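Local coordinates for putative branched-chain amino acid ABC transporter, periplasmic branched-chain amino acid-binding protein (Pseudomonas protegens Pf-5, PDB 4RU0) that probably captures branched-chain amino acids or similar small solutes in the periplasm and hands them to an ABC importer, at residues M57-L61 against N333-V338; K128-L134 against Y149-M154; D143-F147 against A429-A433; S271-L277 against W402-W407. One frame throughout, in Å; residues are numbered along the deposited sequence.

Interaction 1 of 4, residues M57-L61 against N333-V338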
loop_
_atom_site.group_PDB
_atom_site.type_symbol
_atom_site.label_atom_id
_atom_site.label_comp_id
_atom_site.label_asym_id
_atom_site.label_seq_id
_atom_site.Cartn_x
_atom_site.Cartn_y
_atom_site.Cartn_z
HETATM N N MSE A 57 -12.061 6.383 2.362
HETATM C CA MSE A 57 -11.442 7.611 2.766
HETATM C C MSE A 57 -12.478 8.618 3.187
HETATM O O MSE A 57 -12.326 9.261 4.230
HETATM C CB MSE A 57 -10.700 8.128 1.547
HETATM C CG MSE A 57 -9.285 7.582 1.462
HETATM SE SE MSE A 57 -8.512 8.086 -0.256
HETATM C CE MSE A 57 -6.918 8.900 0.509
ATOM N N ILE A 58 -13.538 8.758 2.413
ATOM C CA ILE A 58 -14.539 9.736 2.751
ATOM C C ILE A 58 -15.234 9.433 4.081
ATOM O O ILE A 58 -15.344 10.308 4.921
ATOM C CB ILE A 58 -15.575 9.878 1.620
ATOM C CG1 ILE A 58 -14.923 10.479 0.378
ATOM C CG2 ILE A 58 -16.722 10.768 2.051
ATOM C CD1 ILE A 58 -15.654 10.193 -0.911
ATOM N N ASP A 59 -15.641 8.187 4.293
ATOM C CA ASP A 59 -16.384 7.862 5.494
ATOM C C ASP A 59 -15.529 8.092 6.709
ATOM O O ASP A 59 -16.005 8.592 7.712
ATOM C CB ASP A 59 -16.956 6.449 5.458
ATOM C CG ASP A 59 -18.034 6.294 4.425
ATOM O OD1 ASP A 59 -18.383 5.158 4.060
ATOM O OD2 ASP A 59 -18.543 7.320 3.959
ATOM N N TYR A 60 -14.260 7.727 6.633
ATOM C CA TYR A 60 -13.376 7.973 7.761
ATOM C C TYR A 60 -13.195 9.467 8.030
ATOM O O TYR A 60 -13.074 9.880 9.180
ATOM C CB TYR A 60 -12.047 7.247 7.651
ATOM C CG TYR A 60 -11.222 7.403 8.889
ATOM C CD1 TYR A 60 -11.609 6.821 10.076
ATOM C CD2 TYR A 60 -10.079 8.158 8.887
ATOM C CE1 TYR A 60 -10.861 6.972 11.222
ATOM C CE2 TYR A 60 -9.332 8.317 10.030
ATOM C CZ TYR A 60 -9.731 7.718 11.193
ATOM O OH TYR A 60 -8.990 7.882 12.327
ATOM N N LEU A 61 -13.134 10.262 6.965
ATOM C CA LEU A 61 -13.008 11.710 7.113
ATOM C C LEU A 61 -14.298 12.286 7.695
ATOM O O LEU A 61 -14.269 13.181 8.545
ATOM C CB LEU A 61 -12.687 12.381 5.773
ATOM C CG LEU A 61 -11.313 12.124 5.144
ATOM C CD1 LEU A 61 -11.208 12.809 3.789
ATOM C CD2 LEU A 61 -10.195 12.586 6.059
ATOM N N ASN A 333 -5.463 4.475 4.326
ATOM C CA ASN A 333 -4.908 5.614 3.602
ATOM C C ASN A 333 -5.275 6.935 4.278
ATOM O O ASN A 333 -4.433 7.816 4.444
ATOM C CB ASN A 333 -5.401 5.614 2.153
ATOM C CG ASN A 333 -4.412 6.243 1.197
ATOM O OD1 ASN A 333 -3.201 6.175 1.406
ATOM N ND2 ASN A 333 -4.925 6.866 0.139
ATOM N N ALA A 334 -6.538 7.055 4.679
ATOM C CA ALA A 334 -7.042 8.275 5.294
ATOM C C ALA A 334 -6.517 8.455 6.715
ATOM O O ALA A 334 -6.246 9.575 7.145
ATOM C CB ALA A 334 -8.562 8.274 5.292
ATOM N N ALA A 335 -6.376 7.352 7.440
ATOM C CA ALA A 335 -5.954 7.408 8.833
ATOM C C ALA A 335 -4.504 7.868 8.967
ATOM O O ALA A 335 -4.154 8.592 9.906
ATOM C CB ALA A 335 -6.136 6.054 9.491
ATOM N N VAL A 336 -3.670 7.443 8.025
ATOM C CA VAL A 336 -2.254 7.791 8.031
ATOM C C VAL A 336 -2.077 9.302 7.937
ATOM O O VAL A 336 -1.321 9.899 8.701
ATOM C CB VAL A 336 -1.505 7.102 6.879
ATOM C CG1 VAL A 336 -0.120 7.701 6.691
ATOM C CG2 VAL A 336 -1.407 5.617 7.143
ATOM N N ALA A 337 -2.797 9.909 7.006
ATOM C CA ALA A 337 -2.755 11.349 6.833
ATOM C C ALA A 337 -3.292 12.056 8.075
ATOM O O ALA A 337 -2.689 13.016 8.558
ATOM C CB ALA A 337 -3.544 11.751 5.601
ATOM N N VAL A 338 -4.416 11.566 8.592
ATOM C CA VAL A 338 -5.045 12.133 9.786
ATOM C C VAL A 338 -4.104 12.117 10.993
ATOM O O VAL A 338 -3.985 13.116 11.703
ATOM C CB VAL A 338 -6.348 11.384 10.141
ATOM C CG1 VAL A 338 -6.811 11.740 11.543
ATOM C CG2 VAL A 338 -7.432 11.699 9.128
#
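Leu-61 N donates to Met-57 O at 3.0 Å, the helical bond that sets these two residues one turn apart beside helix 325-348; the matching bond there is Val-338 N to Ala-334 O. No hydrogen bond crosses between the segments, whose axes approach to 9.2 Å at 43°. The methyl of Ala-334 fills the middle of the interface, 3.9 Å from Met-57 CA and also against CG of that selenomethionine and CD2 of Tyr-60. With CG swung anti to its own nitrogen (chi1 -174°), Tyr-60 projects its ring across the gap, where CE2 comes to 3.7 Å from Ala-335 CA and 4.0 Å from Val-338 CG2. Were Tyr-60 a serine, the ring's packing on Ala-335 would be gone and Val-338 CG2 would probably be left without its aromatic neighbour. Leu-61 reaches Val-338 CG2 from another direction through CD2, at 4.2 Å. Behind the pair, Leu-61 also rests on Phe-36, Leu-76 and Trp-78 of the strands, and Asp-59 bonds to Tyr-327 OH and Asp-315 N. Such buried, alanine-rich packing of helices 47-67 and 325-348 beside strands 34-40 and 76-82 belongs to one alpha/beta lobe of the periplasmic binding protein fold.

Interaction 2 of 4, residues K128-L134 against Y149-M154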
loop_
_atom_site.group_PDB
_atom_site.type_symbol
_atom_site.label_atom_id
_atom_site.label_comp_id
_atom_site.label_asym_id
_atom_site.label_seq_id
_atom_site.Cartn_x
_atom_site.Cartn_y
_atom_site.Cartn_z
ATOM N N LYS A 128 7.188 21.817 -1.865
ATOM C CA LYS A 128 7.172 21.381 -0.469
ATOM C C LYS A 128 5.820 20.767 -0.074
ATOM O O LYS A 128 5.203 21.151 0.928
ATOM C CB LYS A 128 7.544 22.548 0.451
ATOM C CG LYS A 128 8.974 23.037 0.217
ATOM C CD LYS A 128 9.339 24.222 1.093
ATOM C CE LYS A 128 10.797 24.607 0.900
ATOM N NZ LYS A 128 11.162 25.800 1.712
ATOM N N ILE A 129 5.375 19.805 -0.878
ATOM C CA ILE A 129 4.155 19.064 -0.595
ATOM C C ILE A 129 4.438 17.563 -0.532
ATOM O O ILE A 129 4.861 16.960 -1.516
ATOM C CB ILE A 129 3.074 19.338 -1.645
ATOM C CG1 ILE A 129 2.720 20.824 -1.651
ATOM C CG2 ILE A 129 1.844 18.488 -1.366
ATOM C CD1 ILE A 129 1.489 21.159 -2.447
ATOM N N PRO A 130 4.207 16.958 0.641
ATOM C CA PRO A 130 4.490 15.534 0.834
ATOM C C PRO A 130 3.589 14.660 -0.027
ATOM O O PRO A 130 2.370 14.801 0.022
ATOM C CB PRO A 130 4.197 15.306 2.323
ATOM C CG PRO A 130 4.059 16.668 2.928
ATOM C CD PRO A 130 3.602 17.568 1.832
ATOM N N LEU A 131 4.191 13.785 -0.824
ATOM C CA LEU A 131 3.430 12.796 -1.565
ATOM C C LEU A 131 3.366 11.524 -0.750
ATOM O O LEU A 131 4.396 10.991 -0.347
ATOM C CB LEU A 131 4.055 12.510 -2.931
ATOM C CG LEU A 131 4.030 13.622 -3.980
ATOM C CD1 LEU A 131 4.528 13.089 -5.326
ATOM C CD2 LEU A 131 2.654 14.265 -4.117
ATOM N N ILE A 132 2.157 11.047 -0.496
ATOM C CA ILE A 132 1.977 9.761 0.153
ATOM C C ILE A 132 1.546 8.724 -0.874
ATOM O O ILE A 132 0.525 8.886 -1.544
ATOM C CB ILE A 132 0.933 9.827 1.281
ATOM C CG1 ILE A 132 1.410 10.755 2.401
ATOM C CG2 ILE A 132 0.657 8.447 1.828
ATOM C CD1 ILE A 132 0.350 11.021 3.460
ATOM N N THR A 133 2.330 7.663 -0.986
ATOM C CA THR A 133 1.948 6.476 -1.747
ATOM C C THR A 133 1.980 5.256 -0.845
ATOM O O THR A 133 3.021 4.721 -0.549
ATOM C CB THR A 133 2.858 6.246 -2.973
ATOM O OG1 THR A 133 4.209 6.070 -2.560
ATOM C CG2 THR A 133 2.801 7.397 -3.901
ATOM N N LEU A 134 0.816 4.771 -0.463
ATOM C CA LEU A 134 0.750 3.670 0.475
ATOM C C LEU A 134 0.901 2.362 -0.273
ATOM O O LEU A 134 0.138 2.060 -1.157
ATOM C CB LEU A 134 -0.579 3.726 1.218
ATOM C CG LEU A 134 -0.872 2.864 2.434
ATOM C CD1 LEU A 134 0.047 3.190 3.583
ATOM C CD2 LEU A 134 -2.309 3.074 2.866
ATOM N N TYR A 149 10.071 14.967 0.381
ATOM C CA TYR A 149 8.619 15.071 0.268
ATOM C C TYR A 149 7.963 13.898 -0.467
ATOM O O TYR A 149 6.871 14.025 -1.014
ATOM C CB TYR A 149 8.259 16.399 -0.404
ATOM C CG TYR A 149 8.572 17.568 0.498
ATOM C CD1 TYR A 149 9.806 18.207 0.438
ATOM C CD2 TYR A 149 7.655 17.998 1.449
ATOM C CE1 TYR A 149 10.103 19.259 1.282
ATOM C CE2 TYR A 149 7.945 19.051 2.296
ATOM C CZ TYR A 149 9.168 19.675 2.212
ATOM O OH TYR A 149 9.456 20.722 3.054
ATOM N N ASN A 150 8.629 12.749 -0.454
ATOM C CA ASN A 150 8.072 11.529 -1.028
ATOM C C ASN A 150 8.012 10.422 0.029
ATOM O O ASN A 150 9.038 10.051 0.600
ATOM C CB ASN A 150 8.902 11.081 -2.232
ATOM C CG ASN A 150 8.155 10.117 -3.133
ATOM O OD1 ASN A 150 7.486 9.195 -2.663
ATOM N ND2 ASN A 150 8.262 10.330 -4.440
ATOM N N PHE A 151 6.813 9.901 0.287
ATOM C CA PHE A 151 6.608 8.934 1.367
ATOM C C PHE A 151 5.938 7.631 0.914
ATOM O O PHE A 151 4.708 7.542 0.879
ATOM C CB PHE A 151 5.763 9.560 2.486
ATOM C CG PHE A 151 6.456 10.662 3.242
ATOM C CD1 PHE A 151 7.042 10.410 4.475
ATOM C CD2 PHE A 151 6.513 11.951 2.726
ATOM C CE1 PHE A 151 7.674 11.424 5.182
ATOM C CE2 PHE A 151 7.148 12.966 3.426
ATOM C CZ PHE A 151 7.727 12.704 4.656
ATOM N N PRO A 152 6.719 6.607 0.624
ATOM C CA PRO A 152 6.136 5.309 0.299
ATOM C C PRO A 152 5.811 4.562 1.592
ATOM O O PRO A 152 6.510 3.669 2.007
ATOM C CB PRO A 152 7.258 4.622 -0.444
ATOM C CG PRO A 152 8.468 5.142 0.194
ATOM C CD PRO A 152 8.181 6.542 0.631
ATOM N N VAL A 153 4.738 4.987 2.230
ATOM C CA VAL A 153 4.393 4.580 3.580
ATOM C C VAL A 153 3.930 3.146 3.800
ATOM O O VAL A 153 3.201 2.580 3.003
ATOM C CB VAL A 153 3.362 5.524 4.216
ATOM C CG1 VAL A 153 3.496 5.483 5.719
ATOM C CG2 VAL A 153 3.581 6.937 3.745
HETATM N N MSE A 154 4.350 2.618 4.939
HETATM C CA MSE A 154 3.961 1.321 5.448
HETATM C C MSE A 154 4.620 0.122 4.824
HETATM O O MSE A 154 5.188 -0.693 5.556
HETATM C CB MSE A 154 2.462 1.199 5.294
HETATM C CG MSE A 154 1.868 0.633 6.561
HETATM SE SE MSE A 154 -0.054 0.880 6.437
HETATM C CE MSE A 154 -0.091 2.481 7.554
#
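Strands 131-132 and 150-151 run parallel, Leu-131 paired with Asn-150 and Ile-132 with Phe-151, and three backbone bonds join them: Leu-131 N to Tyr-149 O (2.7 Å), Phe-151 N to Leu-131 O (2.7 Å) and Thr-133 N to Phe-151 O (3.0 Å). At the start of the pairing the Tyr-149 ring lies against Lys-128, whose CA sits over its face, 3.7 Å from the centroid in a CH-pi contact. CB and CG of the lysine reach on to the phenol OH, and Arg-359 makes a cation-pi contact with the same ring. Lys-128 ends helix 114-126 in a Schellman motif, and Ile-129 and Pro-130 lead on to the strand. The connection back to 149-154 holds no helix, which sets this pair apart from the usual beta-alpha-beta crossover. Pro-130 CB packs on Phe-151 CE2 at 3.9 Å, while Leu-131 O lies in the plane of the Phe-151 ring at its edge; His-391 stacks on this ring. Pro-152 centres an inverse gamma turn. Beyond it Ile-132 CG2 meets Val-153 CG2 at 3.8 Å. Leu-134, its CG anti to the nitrogen (chi1 -169°), brings CD1 to 3.6 Å from Met-154 CB and close to the selenium. Thr-133 OG1 bonds to Tyr-136 O.

Interaction 3 of 4, residues D143-F147 against A429-A433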
loop_
_atom_site.group_PDB
_atom_site.type_symbol
_atom_site.label_atom_id
_atom_site.label_comp_id
_atom_site.label_asym_id
_atom_site.label_seq_id
_atom_site.Cartn_x
_atom_site.Cartn_y
_atom_site.Cartn_z
ATOM N N ASP A 143 14.482 6.434 1.947
ATOM C CA ASP A 143 15.517 7.337 2.439
ATOM C C ASP A 143 15.073 8.786 2.266
ATOM O O ASP A 143 15.302 9.398 1.222
ATOM C CB ASP A 143 16.840 7.089 1.705
ATOM C CG ASP A 143 18.028 7.801 2.352
ATOM O OD1 ASP A 143 17.825 8.715 3.182
ATOM O OD2 ASP A 143 19.182 7.444 2.020
ATOM N N GLY A 144 14.450 9.339 3.299
ATOM C CA GLY A 144 13.958 10.701 3.237
ATOM C C GLY A 144 15.032 11.772 3.225
ATOM O O GLY A 144 14.713 12.956 3.125
ATOM N N THR A 145 16.301 11.382 3.327
ATOM C CA THR A 145 17.378 12.363 3.214
ATOM C C THR A 145 17.559 12.738 1.751
ATOM O O THR A 145 18.101 13.796 1.434
ATOM C CB THR A 145 18.725 11.852 3.779
ATOM O OG1 THR A 145 19.219 10.774 2.970
ATOM C CG2 THR A 145 18.569 11.399 5.219
ATOM N N VAL A 146 17.102 11.859 0.864
ATOM C CA VAL A 146 17.184 12.107 -0.572
ATOM C C VAL A 146 15.800 12.464 -1.110
ATOM O O VAL A 146 15.671 13.196 -2.090
ATOM C CB VAL A 146 17.768 10.889 -1.314
ATOM C CG1 VAL A 146 17.702 11.069 -2.824
ATOM C CG2 VAL A 146 19.208 10.660 -0.873
ATOM N N PHE A 147 14.764 11.974 -0.433
ATOM C CA PHE A 147 13.382 12.235 -0.837
ATOM C C PHE A 147 12.559 12.910 0.260
ATOM O O PHE A 147 11.675 12.286 0.839
ATOM C CB PHE A 147 12.708 10.932 -1.259
ATOM C CG PHE A 147 13.249 10.363 -2.533
ATOM C CD1 PHE A 147 14.352 9.529 -2.518
ATOM C CD2 PHE A 147 12.655 10.664 -3.748
ATOM C CE1 PHE A 147 14.850 9.005 -3.692
ATOM C CE2 PHE A 147 13.147 10.144 -4.923
ATOM C CZ PHE A 147 14.246 9.313 -4.897
ATOM N N ALA A 429 19.115 5.092 -3.317
ATOM C CA ALA A 429 18.830 6.498 -3.051
ATOM C C ALA A 429 20.037 7.388 -3.324
ATOM O O ALA A 429 19.884 8.558 -3.679
ATOM C CB ALA A 429 18.366 6.680 -1.616
ATOM N N ALA A 430 21.237 6.839 -3.150
ATOM C CA ALA A 430 22.458 7.614 -3.342
ATOM C C ALA A 430 22.745 7.779 -4.824
ATOM O O ALA A 430 23.161 8.851 -5.267
ATOM C CB ALA A 430 23.634 6.952 -2.639
ATOM N N ALA A 431 22.525 6.710 -5.583
ATOM C CA ALA A 431 22.651 6.765 -7.036
ATOM C C ALA A 431 21.721 7.840 -7.599
ATOM O O ALA A 431 22.114 8.624 -8.463
ATOM C CB ALA A 431 22.342 5.412 -7.652
ATOM N N PHE A 432 20.493 7.872 -7.086
ATOM C CA PHE A 432 19.508 8.873 -7.475
ATOM C C PHE A 432 19.973 10.280 -7.115
ATOM O O PHE A 432 19.874 11.197 -7.926
ATOM C CB PHE A 432 18.156 8.583 -6.811
ATOM C CG PHE A 432 17.051 9.495 -7.261
ATOM C CD1 PHE A 432 16.242 9.146 -8.334
ATOM C CD2 PHE A 432 16.811 10.698 -6.609
ATOM C CE1 PHE A 432 15.223 9.985 -8.754
ATOM C CE2 PHE A 432 15.789 11.548 -7.025
ATOM C CZ PHE A 432 14.993 11.188 -8.097
ATOM N N ALA A 433 20.467 10.450 -5.891
ATOM C CA ALA A 433 20.941 11.757 -5.437
ATOM C C ALA A 433 22.107 12.234 -6.296
ATOM O O ALA A 433 22.263 13.430 -6.544
ATOM C CB ALA A 433 21.347 11.700 -3.977
#
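The Phe-432 ring carries Phe-147 CZ over one face, 3.3 Å above the plane and displaced toward the rim, so that a corner of one phenyl group presses into the other. The planes are inclined at 36° and the centroids lie 4.6 Å apart, an oblique pair; the nearest atoms are Phe-147 CZ and Phe-432 CD2, at 3.4 Å. At the edge of the Phe-147 ring, in its plane, is Asp-143 O, the carbonyl that also receives Val-146 N and Phe-147 N and so rounds the loop into a compact turn. Phe-432 gets to the loop because its CG stands anti to the backbone N (chi1 -175°). Next to the rings, Val-146 directs both methyls at helix 418-435: CG1 lies 3.4 Å from Ala-429 O and 3.9 Å from Ala-433 CB, and CG2 is likewise close to both. Ala-429 CB in turn touches Asp-143 CB, at 3.7 Å. OD1 of Asp-143 accepts from Thr-145 N in an Asx turn, whereas OD2 faces the helix, near Ala-429 CB and in a long, weak ion pair with Arg-422. Arg-441 grips the same loop from farther along the chain, through Gly-144 O and the backbone of Thr-145. With no hydrogen bond between the two segments, the contact itself is apolar, made by two phenylalanines, a valine and small alanines; the Asx turn and the bonds to Asp-143 O shape the loop, and Arg-441 adds a polar tie from beyond the segment.

Interaction 4 of 4, residues S271-L277 against W402-W407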
loop_
_atom_site.group_PDB
_atom_site.type_symbol
_atom_site.label_atom_id
_atom_site.label_comp_id
_atom_site.label_asym_id
_atom_site.label_seq_id
_atom_site.Cartn_x
_atom_site.Cartn_y
_atom_site.Cartn_z
ATOM N N SER A 271 -4.257 -9.064 -4.155
ATOM C CA SER A 271 -4.856 -9.590 -2.937
ATOM C C SER A 271 -6.343 -9.289 -2.804
ATOM O O SER A 271 -6.916 -9.467 -1.731
ATOM C CB SER A 271 -4.124 -9.032 -1.715
ATOM O OG SER A 271 -4.223 -7.619 -1.678
ATOM N N SER A 272 -6.970 -8.838 -3.885
ATOM C CA SER A 272 -8.387 -8.503 -3.841
ATOM C C SER A 272 -9.289 -9.644 -4.300
ATOM O O SER A 272 -8.850 -10.557 -4.988
ATOM C CB SER A 272 -8.675 -7.275 -4.699
ATOM O OG SER A 272 -10.054 -7.238 -5.018
ATOM N N SER A 273 -10.560 -9.563 -3.919
ATOM C CA SER A 273 -11.591 -10.488 -4.387
ATOM C C SER A 273 -11.675 -10.465 -5.903
ATOM O O SER A 273 -11.819 -11.501 -6.552
ATOM C CB SER A 273 -12.961 -10.123 -3.798
ATOM O OG SER A 273 -12.905 -10.015 -2.389
ATOM N N GLU A 274 -11.580 -9.262 -6.458
ATOM C CA GLU A 274 -11.694 -9.057 -7.895
ATOM C C GLU A 274 -10.517 -9.657 -8.655
ATOM O O GLU A 274 -10.612 -9.932 -9.849
ATOM C CB GLU A 274 -11.813 -7.562 -8.197
ATOM C CG GLU A 274 -12.917 -6.886 -7.406
ATOM C CD GLU A 274 -13.081 -5.426 -7.755
ATOM O OE1 GLU A 274 -12.294 -4.919 -8.588
ATOM O OE2 GLU A 274 -13.998 -4.785 -7.195
ATOM N N ASP A 275 -9.400 -9.847 -7.962
ATOM C CA ASP A 275 -8.228 -10.449 -8.583
ATOM C C ASP A 275 -8.407 -11.948 -8.762
ATOM O O ASP A 275 -7.754 -12.553 -9.607
ATOM C CB ASP A 275 -6.972 -10.175 -7.754
ATOM C CG ASP A 275 -6.539 -8.722 -7.806
ATOM O OD1 ASP A 275 -6.560 -8.128 -8.908
ATOM O OD2 ASP A 275 -6.175 -8.173 -6.744
ATOM N N VAL A 276 -9.294 -12.547 -7.969
ATOM C CA VAL A 276 -9.406 -14.005 -7.933
ATOM C C VAL A 276 -10.800 -14.549 -8.255
ATOM O O VAL A 276 -10.933 -15.709 -8.645
ATOM C CB VAL A 276 -8.985 -14.547 -6.560
ATOM C CG1 VAL A 276 -7.496 -14.407 -6.384
ATOM C CG2 VAL A 276 -9.735 -13.824 -5.449
ATOM N N LEU A 277 -11.831 -13.729 -8.086
ATOM C CA LEU A 277 -13.189 -14.123 -8.480
ATOM C C LEU A 277 -13.309 -14.590 -9.943
ATOM O O LEU A 277 -14.004 -15.567 -10.207
ATOM C CB LEU A 277 -14.171 -12.974 -8.226
ATOM C CG LEU A 277 -14.709 -12.860 -6.799
ATOM C CD1 LEU A 277 -15.428 -11.546 -6.603
ATOM C CD2 LEU A 277 -15.632 -14.026 -6.468
ATOM N N TRP A 402 -7.988 -17.332 0.389
ATOM C CA TRP A 402 -9.239 -17.246 -0.361
ATOM C C TRP A 402 -9.936 -18.604 -0.472
ATOM O O TRP A 402 -9.309 -19.595 -0.861
ATOM C CB TRP A 402 -8.946 -16.678 -1.750
ATOM C CG TRP A 402 -10.124 -16.546 -2.657
ATOM C CD1 TRP A 402 -10.382 -17.286 -3.775
ATOM C CD2 TRP A 402 -11.193 -15.599 -2.545
ATOM N NE1 TRP A 402 -11.549 -16.859 -4.364
ATOM C CE2 TRP A 402 -12.069 -15.830 -3.626
ATOM C CE3 TRP A 402 -11.500 -14.584 -1.631
ATOM C CZ2 TRP A 402 -13.229 -15.079 -3.821
ATOM C CZ3 TRP A 402 -12.653 -13.842 -1.823
ATOM C CH2 TRP A 402 -13.503 -14.094 -2.913
ATOM N N ASP A 403 -11.223 -18.663 -0.137
ATOM C CA ASP A 403 -11.939 -19.940 -0.199
ATOM C C ASP A 403 -12.899 -20.022 -1.388
ATOM O O ASP A 403 -13.608 -21.013 -1.557
ATOM C CB ASP A 403 -12.696 -20.207 1.109
ATOM C CG ASP A 403 -13.743 -19.143 1.426
ATOM O OD1 ASP A 403 -14.279 -18.499 0.499
ATOM O OD2 ASP A 403 -14.045 -18.960 2.625
ATOM N N GLY A 404 -12.914 -18.978 -2.208
ATOM C CA GLY A 404 -13.799 -18.934 -3.356
ATOM C C GLY A 404 -14.870 -17.884 -3.172
ATOM O O GLY A 404 -15.526 -17.474 -4.132
ATOM N N ALA A 405 -15.036 -17.440 -1.928
ATOM C CA ALA A 405 -16.069 -16.470 -1.592
ATOM C C ALA A 405 -15.562 -15.405 -0.622
ATOM O O ALA A 405 -15.949 -14.241 -0.716
ATOM C CB ALA A 405 -17.278 -17.177 -1.005
ATOM N N ASN A 406 -14.699 -15.806 0.306
ATOM C CA ASN A 406 -14.213 -14.893 1.335
ATOM C C ASN A 406 -12.731 -15.049 1.648
ATOM O O ASN A 406 -12.119 -16.074 1.342
ATOM C CB ASN A 406 -15.015 -15.078 2.626
ATOM C CG ASN A 406 -16.450 -14.620 2.491
ATOM O OD1 ASN A 406 -16.751 -13.437 2.645
ATOM N ND2 ASN A 406 -17.347 -15.559 2.205
ATOM N N TRP A 407 -12.169 -14.016 2.269
ATOM C CA TRP A 407 -10.803 -14.062 2.772
ATOM C C TRP A 407 -10.782 -14.477 4.238
ATOM O O TRP A 407 -11.705 -14.175 4.991
ATOM C CB TRP A 407 -10.115 -12.703 2.613
ATOM C CG TRP A 407 -9.861 -12.302 1.202
ATOM C CD1 TRP A 407 -10.539 -11.363 0.484
ATOM C CD2 TRP A 407 -8.850 -12.826 0.328
ATOM N NE1 TRP A 407 -10.013 -11.264 -0.781
ATOM C CE2 TRP A 407 -8.974 -12.151 -0.903
ATOM C CE3 TRP A 407 -7.851 -13.795 0.469
ATOM C CZ2 TRP A 407 -8.139 -12.417 -1.992
ATOM C CZ3 TRP A 407 -7.014 -14.052 -0.614
ATOM C CH2 TRP A 407 -7.168 -13.368 -1.827
HETATM O O HOH W 1 -12.362 -17.536 -7.093
#
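Val-276 CG2 sits over the five-membered ring of Trp-402, 3.6 Å from its centroid and 9° off the normal, a CH-pi contact. Leu-277 CD2 comes to the edge of the benzene half, 3.7 Å from Trp-402 CZ2. A water in the indole plane accepts from Trp-402 NE1 at 2.9 Å and donates to Val-276 O at 2.8 Å. Trp-402 CE3 lies over one face of Trp-407, and Ser-271 O lies 3.2 Å from Trp-407 CZ2, near the rim of the ring. With a leucine in place of Trp-402, the water is likely to lose its indole donor and Trp-407 the ring that lies on its face. Outward of these, Gly-404 N and Ala-405 N lie over the Trp-402 face turned from Val-276, held in a turn by Asp-403: OD1 accepts from Ala-405 N and, at 2.7 Å, from Asn-406 N. On the other segment a capping box of Ser-272 and Asp-275 starts a short, weakly bonded helix. The tryptophans flank the turn of a beta hairpin, strands 396-402 and 407-415, at the edge of the seven-stranded sheet in the second lobe of this periplasmic binding protein fold.

Interactions 1, 2 and 3 lie in or against one lobe, interaction 4 in the other, with the seven-stranded sheet. Interactions 1 and 2 have centres about 15 Å apart and touch, Val-336 CG2 meeting Met-154 CE at 3.4 Å, so helix 325-348 serves both. The loop of interaction 3 lies between the two strands of interaction 2 in sequence, and brings in the C-terminal helix 418-435. Interactions 3 and 4 are about 37 Å apart between centres. Interaction 2 is nested within interaction 1 along the chain, while 1 and 4 interleave, consistent with a chain passing repeatedly between lobes. The side chains of Asn-333 and Thr-133, each about 7 Å from the bound pentaoxaheptadecane, place interactions 1 and 2 near the ligand pocket.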